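Local coordinates for protein molybdopterin synthase catalytic subunit (Homo sapiens, PDB 5MPO) that catalyses, as the large subunit of molybdopterin synthase, the transfer of two sulfur atoms from a thiocarboxylated carrier protein to precursor Z, creating the dithiolene of molybdopterin, at residues D20-T25 against M73-V78; V38-C43 against V91-V96; I46-G51 against I111-S116. One frame throughout, in Å; residues are numbered along the deposited sequence.

Overall arrangement
The three contacts all reach one four-stranded mixed sheet, whose order is 20-25, 91-99, 108-116, 45-52. Contact 1 sets helix 73-88 against the outer strand 20-25; contact 2, about 17 Å away between centres, joins the loop after helix 31-38 to the start of strand 91-99; contact 3, its centre about 10 Å from that of contact 2, pairs the last two strands of the order. Their segments alternate along the chain, so each contact ties an early piece (20-25, 38-43, 46-51) to a later one (73-78, 91-96, 111-116). Contacts 2 and 3 also touch the second subunit, and strand 45-52 carries the sheet across that interface.

Contact 1 of 3, residues D20-T25 against M73-V78; sequences DVINFT and MAENEV
Strand 20-25 and the first turns of helix 73-88 run in nearly opposite directions, at 154° with their axes 9.2 Å apart, the spacing of a helix laid on a sheet. The backbones come nearest at I22 and E75, whose CA atoms are 7.1 Å apart. Because a strand alternates its faces, I22 and F24 point toward the helix while N23 between them points away. From the helix, A74 and V78, one turn apart, answer them, and E75 stands beside this ridge.

I22 has CG2 anti to its backbone N and CG1 anti to the carbonyl carbon (chi1 -57°), which leaves CG2 for E75 and carries CG1 and its CD1 tip to V78. That CD1 touches V78 CG1 at 3.8 Å, the two side chains sliding past each other in opposite directions. CG2 meets E75 CG at 3.9 Å, where the side chains cross obliquely; only the aliphatic part of the glutamate is used here. A branched isoleucine suits this place, since its two arms reach two different helix residues. The ring of F24 reaches further along: CZ packs on A74 CB at 3.8 Å, and CE1 lies 4.0 Å from E75 N. V78 CG2 comes to the ring's edge, 4.1 Å from F24 CZ. The small methyl of A74 leaves the phenyl room to come close to the helix backbone, and V78 divides its two methyls between the isoleucine and the phenylalanine.

Farther out, V78 also touches V96 on the neighbouring strand. No hydrogen bond joins 20-25 to 73-78, so these two segments meet by apolar fit alone, while a salt bridge from D20 to R86 adds a polar tie between the same strand and a later turn of the helix.

Contact 2 of 3, residues V38-C43 against V91-V96; sequences VISPLC and VKHIAV
An ST turn within a type I beta turn, S40 to C43, shapes the loop that leads from helix 31-38 to strand 45-52, and this loop packs on the beginning of strand 91-99. S40 O accepts from C43 N at 2.7 Å, while S40 OG accepts a longer bond from L42 N and is also hydrogen-bonded to E16 OE1.

H93 carries much of the contact. Its CB lies 3.8 Å from V38 CB, and CG, anti to the carbonyl carbon (chi1 -52°), turns the imidazole along the loop. CD2 meets V38 O at 3.2 Å, the carbonyl lying in the ring plane at its edge, with I39 O also near. At the tip, NE2 is 3.9 Å from S40 CB and hydrogen-bonds to E16 OE2. ND1 pairs with the backbone N of K19 and so must accept, which suggests that NE2 carries a proton, one the nearby carboxylate would favour. K92 CG sits 3.7 Å above the ring's centre, on one face. An alanine here would remove the imidazole and would probably loosen the N-terminal residues E16 and K19 from this loop and strand.

Two residues on, on the same side of the strand, the small A95 suits the close approach of V38, whose CG1 lies 3.5 Å from A95 CB. K92 sends its amine to E16 O, leaving its aliphatic base to the loop: C43 SG rests 3.4 Å from K92 CB.

Contact 3 of 3, residues I46-G51 against I111-S116; sequences ISLFVG and IIAVSS
Four backbone hydrogen bonds join strands 46-51 and 111-116, which run antiparallel at 173°. S47 and V114 exchange one pair, F49 and I112 the other; the shortest, F49 N to I112 O, is 2.8 Å, with the donor in the carbonyl plane. Non-hydrogen-bonded pairs alternate with these, and there CA-H...O contacts fill in, as from L48 CA to I112 O at 3.1 Å.

On the face of I46, L48, V50, I111, A113 and S115, the small A113 makes room for leucine: L48 CD2 lies 3.7 Å from A113 CB. V50 and I111 stand side by side, pointing the same way, and I111 CG1 touches both valine methyls, at 4.1 Å from V50 CG2. S115 CB meets I46 CG1, while its OG, in the crowded position between the backbone N and the carbonyl carbon (chi1 57°), bonds to V38 O and H93 N.

This is classic antiparallel beta pairing, and strand 45-52 goes on to pair antiparallel with a strand of the second subunit, making one sheet of two chains. Helix 31-38 packs on the face just described, through V34 on I111 and V38 on A113. Helix 119-136 lies on the other, where V126 meets V114 and S47 OG bonds to S122 OG. There the phenyl of F49, its CG anti to the backbone N (chi1 176°), packs on R119 of the second subunit and lies about 6 Å from the side chain of K134; both are predicted to bind substrate.

Contact 1 of 3, residues D20-T25 against M73-V78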
ATOM      1  N   ASP C  20       5.100  17.325  -1.305  1.00 44.35           N
ATOM      2  CA  ASP C  20       5.896  16.265  -1.873  1.00 45.96           C
ATOM      3  C   ASP C  20       7.141  16.212  -0.963  1.00 48.14           C
ATOM      4  O   ASP C  20       7.957  17.076  -1.044  1.00 45.73           O
ATOM      5  CB  ASP C  20       6.326  16.625  -3.294  1.00 43.14           C
ATOM      6  CG  ASP C  20       5.194  16.555  -4.324  1.00 50.09           C
ATOM      7  OD1 ASP C  20       4.242  15.766  -4.198  1.00 51.16           O
ATOM      8  OD2 ASP C  20       5.255  17.264  -5.330  1.00 49.34           O
ATOM      9  N   VAL C  21       7.279  15.214  -0.106  1.00 47.94           N
ATOM     10  CA  VAL C  21       8.393  15.112   0.844  1.00 44.51           C
ATOM     11  C   VAL C  21       9.315  14.001   0.345  1.00 53.12           C
ATOM     12  O   VAL C  21       8.932  12.827   0.285  1.00 47.80           O
ATOM     13  CB  VAL C  21       7.873  14.728   2.236  1.00 51.58           C
ATOM     14  CG1 VAL C  21       8.999  14.653   3.261  1.00 53.71           C
ATOM     15  CG2 VAL C  21       6.782  15.706   2.682  1.00 49.37           C
ATOM     16  N   ILE C  22      10.527  14.385  -0.029  1.00 50.20           N
ATOM     17  CA  ILE C  22      11.466  13.515  -0.679  1.00 47.14           C
ATOM     18  C   ILE C  22      12.772  13.548   0.083  1.00 51.56           C
ATOM     19  O   ILE C  22      13.359  14.610   0.271  1.00 55.48           O
ATOM     20  CB  ILE C  22      11.741  13.997  -2.108  1.00 47.41           C
ATOM     21  CG1 ILE C  22      10.423  14.062  -2.867  1.00 45.31           C
ATOM     22  CG2 ILE C  22      12.721  13.029  -2.806  1.00 51.38           C
ATOM     23  CD1 ILE C  22      10.510  14.649  -4.231  1.00 45.87           C
ATOM     24  N   ASN C  23      13.252  12.376   0.458  1.00 50.94           N
ATOM     25  CA  ASN C  23      14.431  12.270   1.222  1.00 49.67           C
ATOM     26  C   ASN C  23      15.238  11.040   0.913  1.00 52.36           C
ATOM     27  O   ASN C  23      14.743   9.909   1.026  1.00 51.43           O
ATOM     28  CB  ASN C  23      14.063  12.249   2.688  1.00 64.23           C
ATOM     29  CG  ASN C  23      15.270  12.402   3.578  1.00 62.15           C
ATOM     30  OD1 ASN C  23      16.338  12.688   3.110  1.00 70.28           O
ATOM     31  ND2 ASN C  23      15.090  12.206   4.861  1.00 66.21           N
ATOM     32  N   PHE C  24      16.493  11.281   0.543  1.00 51.46           N
ATOM     33  CA  PHE C  24      17.528  10.252   0.504  1.00 50.69           C
ATOM     34  C   PHE C  24      18.429  10.356   1.710  1.00 53.26           C
ATOM     35  O   PHE C  24      18.803  11.455   2.105  1.00 49.46           O
ATOM     36  CB  PHE C  24      18.298  10.404  -0.774  1.00 49.79           C
ATOM     37  CG  PHE C  24      17.490  10.048  -1.974  1.00 47.52           C
ATOM     38  CD1 PHE C  24      16.573  10.939  -2.485  1.00 47.62           C
ATOM     39  CD2 PHE C  24      17.615   8.797  -2.563  1.00 47.72           C
ATOM     40  CE1 PHE C  24      15.820  10.619  -3.605  1.00 47.66           C
ATOM     41  CE2 PHE C  24      16.876   8.453  -3.680  1.00 49.56           C
ATOM     42  CZ  PHE C  24      15.962   9.358  -4.194  1.00 51.79           C
ATOM     43  N   THR C  25      18.759   9.233   2.342  1.00 52.76           N
ATOM     44  CA  THR C  25      19.349   9.302   3.689  1.00 49.50           C
ATOM     45  C   THR C  25      20.012   8.004   4.088  1.00 54.03           C
ATOM     46  O   THR C  25      19.629   6.942   3.605  1.00 56.77           O
ATOM     47  CB  THR C  25      18.270   9.664   4.697  1.00 51.00           C
ATOM     48  OG1 THR C  25      18.821   9.688   5.996  1.00 57.76           O
ATOM     49  CG2 THR C  25      17.150   8.626   4.710  1.00 56.22           C
ATOM     50  N   MET C  73      20.142  14.100  -9.001  1.00 52.70           N
ATOM     51  CA  MET C  73      19.255  13.724 -10.103  1.00 48.79           C
ATOM     52  C   MET C  73      18.123  12.779  -9.636  1.00 48.42           C
ATOM     53  O   MET C  73      16.989  12.870 -10.103  1.00 46.96           O
ATOM     54  CB  MET C  73      20.022  13.008 -11.212  1.00 48.22           C
ATOM     55  CG  MET C  73      19.197  12.796 -12.485  1.00 48.93           C
ATOM     56  SD  MET C  73      20.040  11.789 -13.706  1.00 49.05           S
ATOM     57  CE  MET C  73      18.821  11.465 -14.987  1.00 46.30           C
ATOM     58  N   ALA C  74      18.453  11.860  -8.746  1.00 41.43           N
ATOM     59  CA  ALA C  74      17.468  10.918  -8.231  1.00 45.24           C
ATOM     60  C   ALA C  74      16.369  11.666  -7.524  1.00 46.17           C
ATOM     61  O   ALA C  74      15.202  11.322  -7.655  1.00 43.18           O
ATOM     62  CB  ALA C  74      18.106   9.955  -7.277  1.00 43.78           C
ATOM     63  N   GLU C  75      16.755  12.721  -6.827  1.00 44.46           N
ATOM     64  CA  GLU C  75      15.789  13.666  -6.283  1.00 51.10           C
ATOM     65  C   GLU C  75      14.886  14.306  -7.332  1.00 50.27           C
ATOM     66  O   GLU C  75      13.646  14.276  -7.210  1.00 44.73           O
ATOM     67  CB  GLU C  75      16.467  14.737  -5.493  1.00 57.22           C
ATOM     68  CG  GLU C  75      15.595  15.223  -4.354  1.00 73.74           C
ATOM     69  CD  GLU C  75      16.420  15.774  -3.220  1.00 92.89           C
ATOM     70  OE1 GLU C  75      15.899  16.690  -2.529  1.00 93.08           O
ATOM     71  OE2 GLU C  75      17.575  15.274  -3.048  1.00 84.77           O
ATOM     72  N   ASN C  76      15.497  14.848  -8.376  1.00 51.15           N
ATOM     73  CA  ASN C  76      14.715  15.493  -9.407  1.00 46.76           C
ATOM     74  C   ASN C  76      13.750  14.476 -10.047  1.00 49.07           C
ATOM     75  O   ASN C  76      12.582  14.842 -10.376  1.00 46.73           O
ATOM     76  CB  ASN C  76      15.589  16.142 -10.468  1.00 43.63           C
ATOM     77  CG  ASN C  76      14.817  17.153 -11.320  1.00 51.58           C
ATOM     78  OD1 ASN C  76      14.166  18.052 -10.777  1.00 58.27           O
ATOM     79  ND2 ASN C  76      14.882  17.017 -12.661  1.00 50.25           N
ATOM     80  N   GLU C  77      14.211  13.229 -10.190  1.00 42.90           N
ATOM     81  CA  GLU C  77      13.454  12.232 -10.944  1.00 45.13           C
ATOM     82  C   GLU C  77      12.254  11.800 -10.124  1.00 40.71           C
ATOM     83  O   GLU C  77      11.164  11.661 -10.643  1.00 42.46           O
ATOM     84  CB  GLU C  77      14.276  11.016 -11.378  1.00 45.66           C
ATOM     85  CG  GLU C  77      15.153  11.222 -12.604  1.00 44.72           C
ATOM     86  CD  GLU C  77      14.465  11.562 -13.899  1.00 50.81           C
ATOM     87  OE1 GLU C  77      13.649  10.768 -14.410  1.00 61.20           O
ATOM     88  OE2 GLU C  77      14.829  12.608 -14.484  1.00 54.98           O
ATOM     89  N   VAL C  78      12.442  11.698  -8.832  1.00 41.31           N
ATOM     90  CA  VAL C  78      11.324  11.528  -7.936  1.00 39.92           C
ATOM     91  C   VAL C  78      10.365  12.751  -7.953  1.00 43.25           C
ATOM     92  O   VAL C  78       9.158  12.548  -7.961  1.00 45.06           O
ATOM     93  CB  VAL C  78      11.790  11.214  -6.529  1.00 42.02           C
ATOM     94  CG1 VAL C  78      10.598  11.132  -5.559  1.00 44.41           C
ATOM     95  CG2 VAL C  78      12.583   9.896  -6.511  1.00 39.01           C
TER

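Contact 2 of 3, residues V38-C43 against V91-V96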
ATOM      1  N   VAL C  38       2.299  12.183   5.765  1.00 54.96           N
ATOM      2  CA  VAL C  38       1.224  12.278   4.755  1.00 52.28           C
ATOM      3  C   VAL C  38      -0.206  12.367   5.305  1.00 49.15           C
ATOM      4  O   VAL C  38      -1.113  12.558   4.542  1.00 49.07           O
ATOM      5  CB  VAL C  38       1.357  11.201   3.640  1.00 48.58           C
ATOM      6  CG1 VAL C  38       2.780  11.183   3.059  1.00 45.46           C
ATOM      7  CG2 VAL C  38       0.966   9.807   4.110  1.00 52.44           C
ATOM      8  N   ILE C  39      -0.409  12.252   6.607  1.00 54.40           N
ATOM      9  CA  ILE C  39      -1.751  12.361   7.180  1.00 59.30           C
ATOM     10  C   ILE C  39      -2.395  13.716   6.855  1.00 54.49           C
ATOM     11  O   ILE C  39      -1.726  14.722   6.831  1.00 52.74           O
ATOM     12  CB  ILE C  39      -1.686  12.211   8.709  1.00 72.01           C
ATOM     13  CG1 ILE C  39      -1.475  10.743   9.064  1.00 78.77           C
ATOM     14  CG2 ILE C  39      -2.974  12.709   9.383  1.00 76.48           C
ATOM     15  CD1 ILE C  39      -0.972  10.514  10.475  1.00 88.69           C
ATOM     16  N   SER C  40      -3.697  13.717   6.621  1.00 53.20           N
ATOM     17  CA  SER C  40      -4.441  14.928   6.278  1.00 54.60           C
ATOM     18  C   SER C  40      -5.876  14.762   6.725  1.00 49.97           C
ATOM     19  O   SER C  40      -6.523  13.787   6.340  1.00 54.10           O
ATOM     20  CB  SER C  40      -4.411  15.215   4.756  1.00 59.48           C
ATOM     21  OG  SER C  40      -5.242  16.330   4.369  1.00 54.17           O
ATOM     22  N   PRO C  41      -6.407  15.734   7.482  1.00 55.30           N
ATOM     23  CA  PRO C  41      -7.837  15.669   7.854  1.00 55.32           C
ATOM     24  C   PRO C  41      -8.759  15.639   6.640  1.00 48.02           C
ATOM     25  O   PRO C  41      -9.879  15.208   6.742  1.00 59.66           O
ATOM     26  CB  PRO C  41      -8.052  16.939   8.686  1.00 59.66           C
ATOM     27  CG  PRO C  41      -6.968  17.888   8.250  1.00 61.87           C
ATOM     28  CD  PRO C  41      -5.809  17.047   7.804  1.00 62.13           C
ATOM     29  N   LEU C  42      -8.285  16.074   5.490  1.00 48.71           N
ATOM     30  CA  LEU C  42      -9.065  15.929   4.265  1.00 55.00           C
ATOM     31  C   LEU C  42      -8.933  14.548   3.629  1.00 54.94           C
ATOM     32  O   LEU C  42      -9.569  14.313   2.629  1.00 54.60           O
ATOM     33  CB  LEU C  42      -8.636  16.964   3.240  1.00 52.23           C
ATOM     34  CG  LEU C  42      -8.780  18.419   3.720  1.00 65.37           C
ATOM     35  CD1 LEU C  42      -7.802  19.321   2.968  1.00 64.45           C
ATOM     36  CD2 LEU C  42     -10.222  18.923   3.597  1.00 59.19           C
ATOM     37  N   CYS C  43      -8.118  13.653   4.201  1.00 54.68           N
ATOM     38  CA  CYS C  43      -7.789  12.380   3.590  1.00 56.92           C
ATOM     39  C   CYS C  43      -8.278  11.230   4.420  1.00 53.69           C
ATOM     40  O   CYS C  43      -8.082  11.208   5.644  1.00 63.32           O
ATOM     41  CB  CYS C  43      -6.272  12.260   3.375  1.00 54.46           C
ATOM     42  SG  CYS C  43      -5.797  13.290   1.971  1.00 55.15           S
ATOM     43  N   VAL C  91      -4.437  13.108  -5.338  1.00 49.70           N
ATOM     44  CA  VAL C  91      -3.732  12.823  -4.090  1.00 47.78           C
ATOM     45  C   VAL C  91      -3.464  14.116  -3.326  1.00 46.84           C
ATOM     46  O   VAL C  91      -3.363  15.176  -3.920  1.00 45.34           O
ATOM     47  CB  VAL C  91      -2.406  12.035  -4.344  1.00 45.77           C
ATOM     48  CG1 VAL C  91      -2.697  10.764  -5.124  1.00 46.08           C
ATOM     49  CG2 VAL C  91      -1.338  12.889  -5.056  1.00 44.65           C
ATOM     50  N   LYS C  92      -3.257  14.015  -2.023  1.00 45.74           N
ATOM     51  CA  LYS C  92      -2.920  15.176  -1.250  1.00 48.17           C
ATOM     52  C   LYS C  92      -1.404  15.302  -1.079  1.00 46.85           C
ATOM     53  O   LYS C  92      -0.813  16.151  -1.720  1.00 51.16           O
ATOM     54  CB  LYS C  92      -3.632  15.139   0.096  1.00 47.07           C
ATOM     55  CG  LYS C  92      -3.463  16.406   0.909  1.00 54.62           C
ATOM     56  CD  LYS C  92      -3.902  17.618   0.092  1.00 59.24           C
ATOM     57  CE  LYS C  92      -4.032  18.869   0.937  1.00 66.29           C
ATOM     58  NZ  LYS C  92      -4.243  20.041   0.048  1.00 67.59           N
ATOM     59  N   HIS C  93      -0.819  14.432  -0.246  1.00 42.44           N
ATOM     60  CA  HIS C  93       0.602  14.362   0.082  1.00 45.58           C
ATOM     61  C   HIS C  93       1.290  13.041  -0.455  1.00 43.40           C
ATOM     62  O   HIS C  93       0.707  11.946  -0.433  1.00 41.74           O
ATOM     63  CB  HIS C  93       0.832  14.375   1.619  1.00 44.67           C
ATOM     64  CG  HIS C  93       0.160  15.494   2.343  1.00 49.35           C
ATOM     65  ND1 HIS C  93       0.296  16.816   1.978  1.00 46.60           N
ATOM     66  CD2 HIS C  93      -0.639  15.485   3.440  1.00 53.47           C
ATOM     67  CE1 HIS C  93      -0.417  17.565   2.796  1.00 48.69           C
ATOM     68  NE2 HIS C  93      -0.981  16.777   3.701  1.00 51.39           N
ATOM     69  N   ILE C  94       2.546  13.169  -0.861  1.00 39.65           N
ATOM     70  CA  ILE C  94       3.398  12.055  -1.320  1.00 37.54           C
ATOM     71  C   ILE C  94       4.719  12.179  -0.507  1.00 40.45           C
ATOM     72  O   ILE C  94       5.284  13.310  -0.322  1.00 39.55           O
ATOM     73  CB  ILE C  94       3.676  12.219  -2.814  1.00 38.64           C
ATOM     74  CG1 ILE C  94       2.388  12.454  -3.615  1.00 40.12           C
ATOM     75  CG2 ILE C  94       4.548  11.123  -3.306  1.00 41.05           C
ATOM     76  CD1 ILE C  94       2.620  12.776  -5.082  1.00 44.32           C
ATOM     77  N   ALA C  95       5.131  11.071   0.089  1.00 40.06           N
ATOM     78  CA  ALA C  95       6.385  11.000   0.771  1.00 44.32           C
ATOM     79  C   ALA C  95       7.147   9.879   0.107  1.00 45.66           C
ATOM     80  O   ALA C  95       6.566   8.830  -0.144  1.00 48.22           O
ATOM     81  CB  ALA C  95       6.183  10.695   2.223  1.00 46.43           C
ATOM     82  N   VAL C  96       8.417  10.122  -0.231  1.00 48.07           N
ATOM     83  CA  VAL C  96       9.317   9.079  -0.776  1.00 50.40           C
ATOM     84  C   VAL C  96      10.650   9.115  -0.069  1.00 46.58           C
ATOM     85  O   VAL C  96      11.385  10.079  -0.196  1.00 48.56           O
ATOM     86  CB  VAL C  96       9.598   9.223  -2.262  1.00 47.24           C
ATOM     87  CG1 VAL C  96      10.579   8.121  -2.701  1.00 45.52           C
ATOM     88  CG2 VAL C  96       8.293   9.222  -3.072  1.00 41.27           C
TER

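Contact 3 of 3, residues I46-G51 against I111-S116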
ATOM      1  N   ILE C  46      -4.439   6.245   3.137  1.00 48.73           N
ATOM      2  CA  ILE C  46      -3.006   6.289   2.997  1.00 51.19           C
ATOM      3  C   ILE C  46      -2.603   4.926   2.519  1.00 50.34           C
ATOM      4  O   ILE C  46      -2.937   3.943   3.209  1.00 49.16           O
ATOM      5  CB  ILE C  46      -2.341   6.551   4.351  1.00 49.70           C
ATOM      6  CG1 ILE C  46      -2.793   7.916   4.867  1.00 50.08           C
ATOM      7  CG2 ILE C  46      -0.825   6.491   4.246  1.00 48.29           C
ATOM      8  CD1 ILE C  46      -2.227   8.267   6.222  1.00 49.45           C
ATOM      9  N   SER C  47      -1.957   4.842   1.341  1.00 45.34           N
ATOM     10  CA  SER C  47      -1.311   3.585   0.953  1.00 47.02           C
ATOM     11  C   SER C  47       0.147   3.763   1.210  1.00 42.81           C
ATOM     12  O   SER C  47       0.648   4.859   1.071  1.00 45.51           O
ATOM     13  CB  SER C  47      -1.583   3.182  -0.503  1.00 46.54           C
ATOM     14  OG  SER C  47      -2.990   3.042  -0.678  1.00 62.54           O
ATOM     15  N   LEU C  48       0.821   2.687   1.586  1.00 45.62           N
ATOM     16  CA  LEU C  48       2.274   2.683   1.762  1.00 45.49           C
ATOM     17  C   LEU C  48       2.904   1.471   1.124  1.00 49.07           C
ATOM     18  O   LEU C  48       2.280   0.414   1.035  1.00 46.49           O
ATOM     19  CB  LEU C  48       2.680   2.699   3.234  1.00 45.69           C
ATOM     20  CG  LEU C  48       2.283   3.934   4.029  1.00 45.93           C
ATOM     21  CD1 LEU C  48       1.110   3.598   4.904  1.00 54.09           C
ATOM     22  CD2 LEU C  48       3.409   4.404   4.908  1.00 48.88           C
ATOM     23  N   PHE C  49       4.128   1.667   0.617  1.00 50.10           N
ATOM     24  CA  PHE C  49       4.946   0.569   0.128  1.00 48.84           C
ATOM     25  C   PHE C  49       6.264   0.610   0.883  1.00 46.26           C
ATOM     26  O   PHE C  49       6.853   1.673   1.047  1.00 46.34           O
ATOM     27  CB  PHE C  49       5.210   0.596  -1.400  1.00 45.27           C
ATOM     28  CG  PHE C  49       6.148  -0.511  -1.824  1.00 48.71           C
ATOM     29  CD1 PHE C  49       5.694  -1.833  -1.920  1.00 48.26           C
ATOM     30  CD2 PHE C  49       7.518  -0.266  -1.999  1.00 52.86           C
ATOM     31  CE1 PHE C  49       6.590  -2.873  -2.241  1.00 54.23           C
ATOM     32  CE2 PHE C  49       8.424  -1.290  -2.330  1.00 50.35           C
ATOM     33  CZ  PHE C  49       7.959  -2.599  -2.437  1.00 59.28           C
ATOM     34  N   VAL C  50       6.727  -0.541   1.335  1.00 44.18           N
ATOM     35  CA  VAL C  50       7.955  -0.617   2.113  1.00 47.43           C
ATOM     36  C   VAL C  50       8.758  -1.716   1.491  1.00 52.79           C
ATOM     37  O   VAL C  50       8.245  -2.836   1.345  1.00 48.56           O
ATOM     38  CB  VAL C  50       7.687  -0.941   3.568  1.00 50.88           C
ATOM     39  CG1 VAL C  50       8.990  -1.071   4.352  1.00 50.57           C
ATOM     40  CG2 VAL C  50       6.755   0.097   4.171  1.00 52.69           C
ATOM     41  N   GLY C  51       9.979  -1.359   1.071  1.00 55.93           N
ATOM     42  CA  GLY C  51      10.905  -2.265   0.403  1.00 49.25           C
ATOM     43  C   GLY C  51      11.930  -2.643   1.458  1.00 48.85           C
ATOM     44  O   GLY C  51      12.504  -1.782   2.113  1.00 47.46           O
ATOM     45  N   ILE C 111      10.458   3.671   1.477  1.00 45.39           N
ATOM     46  CA  ILE C 111       9.113   3.760   1.991  1.00 44.74           C
ATOM     47  C   ILE C 111       8.534   4.857   1.163  1.00 44.89           C
ATOM     48  O   ILE C 111       9.072   5.974   1.098  1.00 47.66           O
ATOM     49  CB  ILE C 111       9.055   4.113   3.491  1.00 45.05           C
ATOM     50  CG1 ILE C 111       9.643   3.017   4.364  1.00 48.54           C
ATOM     51  CG2 ILE C 111       7.645   4.359   3.993  1.00 45.85           C
ATOM     52  CD1 ILE C 111       9.750   3.461   5.822  1.00 47.08           C
ATOM     53  N   ILE C 112       7.419   4.515   0.529  1.00 48.60           N
ATOM     54  CA  ILE C 112       6.572   5.432  -0.223  1.00 45.34           C
ATOM     55  C   ILE C 112       5.201   5.440   0.427  1.00 45.53           C
ATOM     56  O   ILE C 112       4.647   4.377   0.777  1.00 45.97           O
ATOM     57  CB  ILE C 112       6.430   4.972  -1.672  1.00 44.15           C
ATOM     58  CG1 ILE C 112       7.790   4.985  -2.374  1.00 48.96           C
ATOM     59  CG2 ILE C 112       5.508   5.913  -2.412  1.00 47.78           C
ATOM     60  CD1 ILE C 112       7.872   4.177  -3.653  1.00 49.50           C
ATOM     61  N   ALA C 113       4.672   6.630   0.599  1.00 42.36           N
ATOM     62  CA  ALA C 113       3.357   6.817   1.120  1.00 41.34           C
ATOM     63  C   ALA C 113       2.606   7.893   0.301  1.00 43.20           C
ATOM     64  O   ALA C 113       3.196   8.895  -0.077  1.00 47.02           O
ATOM     65  CB  ALA C 113       3.459   7.227   2.578  1.00 42.18           C
ATOM     66  N   VAL C 114       1.304   7.682   0.088  1.00 43.75           N
ATOM     67  CA  VAL C 114       0.411   8.642  -0.557  1.00 43.42           C
ATOM     68  C   VAL C 114      -0.886   8.720   0.190  1.00 44.27           C
ATOM     69  O   VAL C 114      -1.442   7.671   0.512  1.00 45.47           O
ATOM     70  CB  VAL C 114       0.075   8.229  -2.025  1.00 44.54           C
ATOM     71  CG1 VAL C 114      -0.804   9.294  -2.681  1.00 41.78           C
ATOM     72  CG2 VAL C 114       1.356   8.060  -2.831  1.00 45.10           C
ATOM     73  N   SER C 115      -1.373   9.940   0.435  1.00 45.61           N
ATOM     74  CA  SER C 115      -2.731  10.165   1.022  1.00 45.40           C
ATOM     75  C   SER C 115      -3.679  10.778   0.018  1.00 43.15           C
ATOM     76  O   SER C 115      -3.283  11.589  -0.785  1.00 47.36           O
ATOM     77  CB  SER C 115      -2.683  11.091   2.257  1.00 43.02           C
ATOM     78  OG  SER C 115      -2.078  12.354   1.940  1.00 43.24           O
ATOM     79  N   SER C 116      -4.941  10.413   0.075  1.00 45.24           N
ATOM     80  CA  SER C 116      -5.975  11.055  -0.763  1.00 47.46           C
ATOM     81  C   SER C 116      -7.345  10.899  -0.082  1.00 46.89           C
ATOM     82  O   SER C 116      -7.481  10.178   0.892  1.00 44.61           O
ATOM     83  CB  SER C 116      -6.034  10.406  -2.148  1.00 46.61           C
ATOM     84  OG  SER C 116      -6.257   9.014  -1.998  1.00 47.47           O
TER